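Local structure of RagB/SusD family nutrient uptake outer membrane protein (Bacteroides thetaiotaomicron, 7KV3) at the beta-D-glucopyranose site. The protein binds laminarin-type beta-1,3-glucan at the outer membrane as a surface glycan-binding protein of the SusD family, probably aiding its uptake. Residues are numbered along the deposited sequence; one frame, centred on the assembly and turned at random.

The beta-D-glucopyranose site. Residues 62, 67, 90-91, 285, 287-288, 319, 321, 367, 389-391. With BGC (beta-D-glucopyranose), chain B; BGC (beta-D-glucopyranose), chain C; BGC (beta-D-glucopyranose), chain D; BGC (beta-D-glucopyranose), chain E; BGC (beta-D-glucopyranose), chain F; BGC (beta-D-glucopyranose), chain G.
Laminarihexaose lies along a loop-built glycan-binding platform of this SusD-family protein, curving over two tryptophans, with BGC (chain G), the most deeply buried sugar, at its non-reducing end. That end is gripped by hydrogen bonds from an acidic and a basic side chain: Asp90, its CG anti to the backbone N (chi1 -160°), turns both syn lone pairs toward BGC (chain G), OD1 taking its O6 hydroxyl at 2.6 Å and OD2 its O4 hydroxyl. Arg367, extended from CG to NE, comes in end-on with its guanidinium nearly in plane with its acceptors, NH1 to O4 and NH2 to O3 of BGC (chain G), the latter at 2.8 Å. NH1 is also anchored to the Trp319 backbone carbonyl, which helps to place the guanidinium. Beneath BGC (chain G), Trp319 offers one face, C5 standing 3.7 Å from the centroid of its six-membered ring. Tyr67 reaches the chain by its tip, OH bonding O4 of BGC (chain F) at 2.7 Å in the ring plane. One face of Trp288 underlies BGC (chain E) and BGC (chain F); O2 of BGC (chain E) lies over that face at NE1, whose in-plane N-H points instead to a water bridging to O2. The Trp288 rim packs against the face of Trp62, whose own NE1 bonds the Trp288 carbonyl. Toward the reducing end Asp287 takes over: its OD2 accepts O2 of BGC (chain B) on the anti lone pair and O2 of BGC (chain C) on the syn one, at 2.6 Å, while OD1 is met from above the carboxylate plane by Trp288 N and Ser391 OG. Ser391 OG in turn bonds O2 of BGC (chain D) at 2.7 Å. An alanine in place of Asp287 would probably loosen the BGC of chains B and C and leave Ser391 and the Trp288 backbone less firmly placed. Ser390 OG donates to O3 of BGC (chain B).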
# COMPACT_ATOMS: atom_id res chain seq x y z
N TRP A 62 3.90 4.78 -11.79
CA TRP A 62 4.12 5.54 -13.06
C TRP A 62 3.23 4.95 -14.16
O TRP A 62 3.58 3.88 -14.70
CB TRP A 62 5.58 5.58 -13.49
CG TRP A 62 5.76 6.25 -14.83
CD1 TRP A 62 6.20 5.65 -15.97
CD2 TRP A 62 5.45 7.61 -15.19
NE1 TRP A 62 6.23 6.54 -17.01
CE2 TRP A 62 5.76 7.75 -16.57
CE3 TRP A 62 4.97 8.73 -14.50
CZ2 TRP A 62 5.60 8.96 -17.26
CZ3 TRP A 62 4.82 9.92 -15.18
CH2 TRP A 62 5.13 10.03 -16.54
N TYR A 67 2.43 9.93 -11.44
CA TYR A 67 3.01 9.21 -10.28
C TYR A 67 1.92 9.11 -9.21
O TYR A 67 1.60 10.12 -8.62
CB TYR A 67 4.21 9.98 -9.72
CG TYR A 67 5.30 10.31 -10.71
CD1 TYR A 67 6.25 9.37 -11.04
CD2 TYR A 67 5.41 11.57 -11.28
CE1 TYR A 67 7.26 9.64 -11.94
CE2 TYR A 67 6.41 11.86 -12.21
CZ TYR A 67 7.33 10.89 -12.54
OH TYR A 67 8.36 11.12 -13.41
N ASP A 90 4.81 21.10 -7.56
CA ASP A 90 5.44 19.84 -8.03
C ASP A 90 4.56 18.65 -7.59
O ASP A 90 4.43 18.44 -6.38
CB ASP A 90 6.89 19.78 -7.53
CG ASP A 90 7.77 18.82 -8.31
OD1 ASP A 90 7.24 18.19 -9.27
OD2 ASP A 90 8.95 18.64 -7.92
N ASN A 91 3.98 17.89 -8.52
CA ASN A 91 2.91 16.89 -8.23
C ASN A 91 1.83 17.61 -7.39
O ASN A 91 1.55 17.18 -6.28
CB ASN A 91 3.44 15.62 -7.53
CG ASN A 91 4.10 14.63 -8.47
OD1 ASN A 91 3.65 14.42 -9.60
ND2 ASN A 91 5.16 13.97 -8.00
N VAL A 285 12.83 -3.17 -18.20
CA VAL A 285 12.80 -2.22 -19.35
C VAL A 285 11.54 -1.37 -19.28
O VAL A 285 11.13 -0.84 -20.34
CB VAL A 285 12.94 -2.94 -20.71
CG1 VAL A 285 14.37 -3.37 -20.97
CG2 VAL A 285 12.00 -4.13 -20.85
N ASP A 287 9.79 1.98 -19.08
CA ASP A 287 10.29 3.28 -19.62
C ASP A 287 9.15 4.31 -19.60
O ASP A 287 7.98 3.94 -19.32
CB ASP A 287 10.95 3.06 -20.99
CG ASP A 287 12.11 4.00 -21.30
OD1 ASP A 287 12.36 4.94 -20.52
OD2 ASP A 287 12.75 3.79 -22.34
N TRP A 288 9.52 5.57 -19.79
CA TRP A 288 8.60 6.75 -19.73
C TRP A 288 7.41 6.56 -20.68
O TRP A 288 6.28 6.84 -20.24
CB TRP A 288 9.39 8.03 -20.01
CG TRP A 288 10.54 8.18 -19.07
CD1 TRP A 288 11.85 7.91 -19.33
CD2 TRP A 288 10.48 8.57 -17.69
NE1 TRP A 288 12.61 8.13 -18.21
CE2 TRP A 288 11.80 8.53 -17.19
CE3 TRP A 288 9.44 8.95 -16.82
CZ2 TRP A 288 12.10 8.87 -15.87
CZ3 TRP A 288 9.73 9.24 -15.51
CH2 TRP A 288 11.05 9.21 -15.05
N TRP A 319 14.04 12.72 -5.89
CA TRP A 319 13.41 14.03 -6.13
C TRP A 319 12.91 14.67 -4.83
O TRP A 319 12.25 15.70 -4.90
CB TRP A 319 12.32 13.89 -7.20
CG TRP A 319 12.82 13.50 -8.58
CD1 TRP A 319 14.02 13.81 -9.16
CD2 TRP A 319 12.11 12.75 -9.57
NE1 TRP A 319 14.09 13.28 -10.42
CE2 TRP A 319 12.94 12.64 -10.71
CE3 TRP A 319 10.85 12.16 -9.60
CZ2 TRP A 319 12.56 11.95 -11.86
CZ3 TRP A 319 10.45 11.51 -10.75
CH2 TRP A 319 11.30 11.41 -11.86
N PHE A 321 10.61 13.88 -2.54
CA PHE A 321 9.20 13.78 -2.11
C PHE A 321 9.13 12.98 -0.80
O PHE A 321 10.06 12.23 -0.50
CB PHE A 321 8.32 13.16 -3.20
CG PHE A 321 8.02 14.09 -4.35
CD1 PHE A 321 6.94 14.96 -4.30
CD2 PHE A 321 8.80 14.08 -5.49
CE1 PHE A 321 6.65 15.80 -5.37
CE2 PHE A 321 8.51 14.90 -6.57
CZ PHE A 321 7.44 15.78 -6.50
N ARG A 367 14.94 20.27 -0.57
CA ARG A 367 13.75 20.67 -1.35
C ARG A 367 12.67 21.09 -0.35
O ARG A 367 12.97 21.22 0.81
CB ARG A 367 13.36 19.54 -2.32
CG ARG A 367 13.90 19.75 -3.74
CD ARG A 367 13.39 18.74 -4.74
NE ARG A 367 13.53 19.21 -6.11
CZ ARG A 367 12.99 18.64 -7.18
NH1 ARG A 367 12.28 17.53 -7.05
NH2 ARG A 367 13.17 19.16 -8.39
N LYS A 389 17.78 -2.18 -17.84
CA LYS A 389 18.27 -2.03 -19.24
C LYS A 389 17.54 -0.87 -19.92
O LYS A 389 17.73 -0.71 -21.15
CB LYS A 389 18.11 -3.34 -20.01
CG LYS A 389 18.98 -4.48 -19.49
CD LYS A 389 20.44 -4.36 -19.87
CE LYS A 389 21.40 -4.62 -18.72
NZ LYS A 389 21.68 -6.06 -18.55
N SER A 390 16.80 -0.05 -19.16
CA SER A 390 16.09 1.14 -19.69
C SER A 390 16.46 2.40 -18.90
O SER A 390 17.68 2.63 -18.68
CB SER A 390 14.62 0.87 -19.71
OG SER A 390 13.99 1.80 -20.56
N SER A 391 15.48 3.22 -18.51
CA SER A 391 15.65 4.40 -17.62
C SER A 391 15.69 3.95 -16.15
O SER A 391 14.65 3.43 -15.65
CB SER A 391 14.58 5.41 -17.90
OG SER A 391 14.44 5.57 -19.31
C2 BGC B . 13.38 0.76 -23.96
C3 BGC B . 14.84 1.16 -24.12
C4 BGC B . 15.71 -0.12 -23.99
C5 BGC B . 15.21 -1.28 -24.85
C6 BGC B . 15.89 -2.55 -24.40
C1 BGC B . 13.07 -0.24 -25.07
O1 BGC B . 11.69 -0.50 -25.07
O2 BGC B . 12.53 1.91 -24.03
O3 BGC B . 15.20 2.15 -23.15
O4 BGC B . 17.09 0.11 -24.31
O5 BGC B . 13.77 -1.45 -24.79
O6 BGC B . 15.22 -3.57 -25.13
C2 BGC C . 15.98 4.28 -22.54
C3 BGC C . 17.21 5.14 -22.55
C4 BGC C . 18.42 4.32 -22.10
C5 BGC C . 18.58 3.05 -22.95
C6 BGC C . 19.74 2.22 -22.47
C1 BGC C . 16.25 2.98 -23.30
O2 BGC C . 14.87 5.02 -23.06
O3 BGC C . 16.99 6.21 -21.64
O4 BGC C . 19.62 5.10 -22.15
O5 BGC C . 17.39 2.27 -22.83
O6 BGC C . 20.05 1.29 -23.50
C2 BGC D . 16.11 8.25 -21.07
C3 BGC D . 16.16 9.71 -21.54
C4 BGC D . 17.62 10.14 -21.59
C5 BGC D . 18.46 9.21 -22.49
C6 BGC D . 19.94 9.51 -22.17
C1 BGC D . 16.76 7.42 -22.18
O2 BGC D . 14.79 7.80 -20.80
O3 BGC D . 15.45 10.55 -20.64
O4 BGC D . 17.76 11.50 -22.03
O5 BGC D . 18.17 7.79 -22.29
O6 BGC D . 20.76 8.97 -23.21
C2 BGC E . 13.79 11.53 -19.15
C3 BGC E . 12.34 11.96 -19.20
C4 BGC E . 11.94 12.45 -20.58
C5 BGC E . 12.40 11.47 -21.64
C6 BGC E . 11.93 11.95 -23.00
C1 BGC E . 14.16 10.73 -20.41
O2 BGC E . 14.08 10.75 -17.97
O3 BGC E . 12.08 12.99 -18.25
O4 BGC E . 10.51 12.55 -20.62
O5 BGC E . 13.80 11.39 -21.61
O6 BGC E . 10.58 11.56 -22.99
C2 BGC F . 11.68 14.03 -16.26
C3 BGC F . 10.78 14.05 -15.05
C4 BGC F . 9.32 13.84 -15.44
C5 BGC F . 9.22 12.60 -16.33
C6 BGC F . 7.79 12.36 -16.78
C1 BGC F . 11.45 12.76 -17.10
O2 BGC F . 13.02 13.95 -15.85
O3 BGC F . 10.85 15.30 -14.38
O4 BGC F . 8.54 13.67 -14.26
O5 BGC F . 10.07 12.73 -17.48
O6 BGC F . 7.34 13.41 -17.64
C2 BGC G . 11.61 16.78 -12.68
C3 BGC G . 11.69 16.92 -11.16
C4 BGC G . 10.32 16.65 -10.58
C5 BGC G . 9.81 15.27 -11.05
C6 BGC G . 8.40 14.92 -10.55
C1 BGC G . 11.07 15.42 -13.07
O2 BGC G . 12.91 16.85 -13.23
O3 BGC G . 12.17 18.24 -10.86
O4 BGC G . 10.44 16.71 -9.17
O5 BGC G . 9.81 15.25 -12.48
O6 BGC G . 7.51 16.03 -10.66
O HOH W 1 15.69 8.80 -17.57
O HOH W 2 10.20 -0.87 -22.70
O HOH W 3 5.08 15.29 -11.88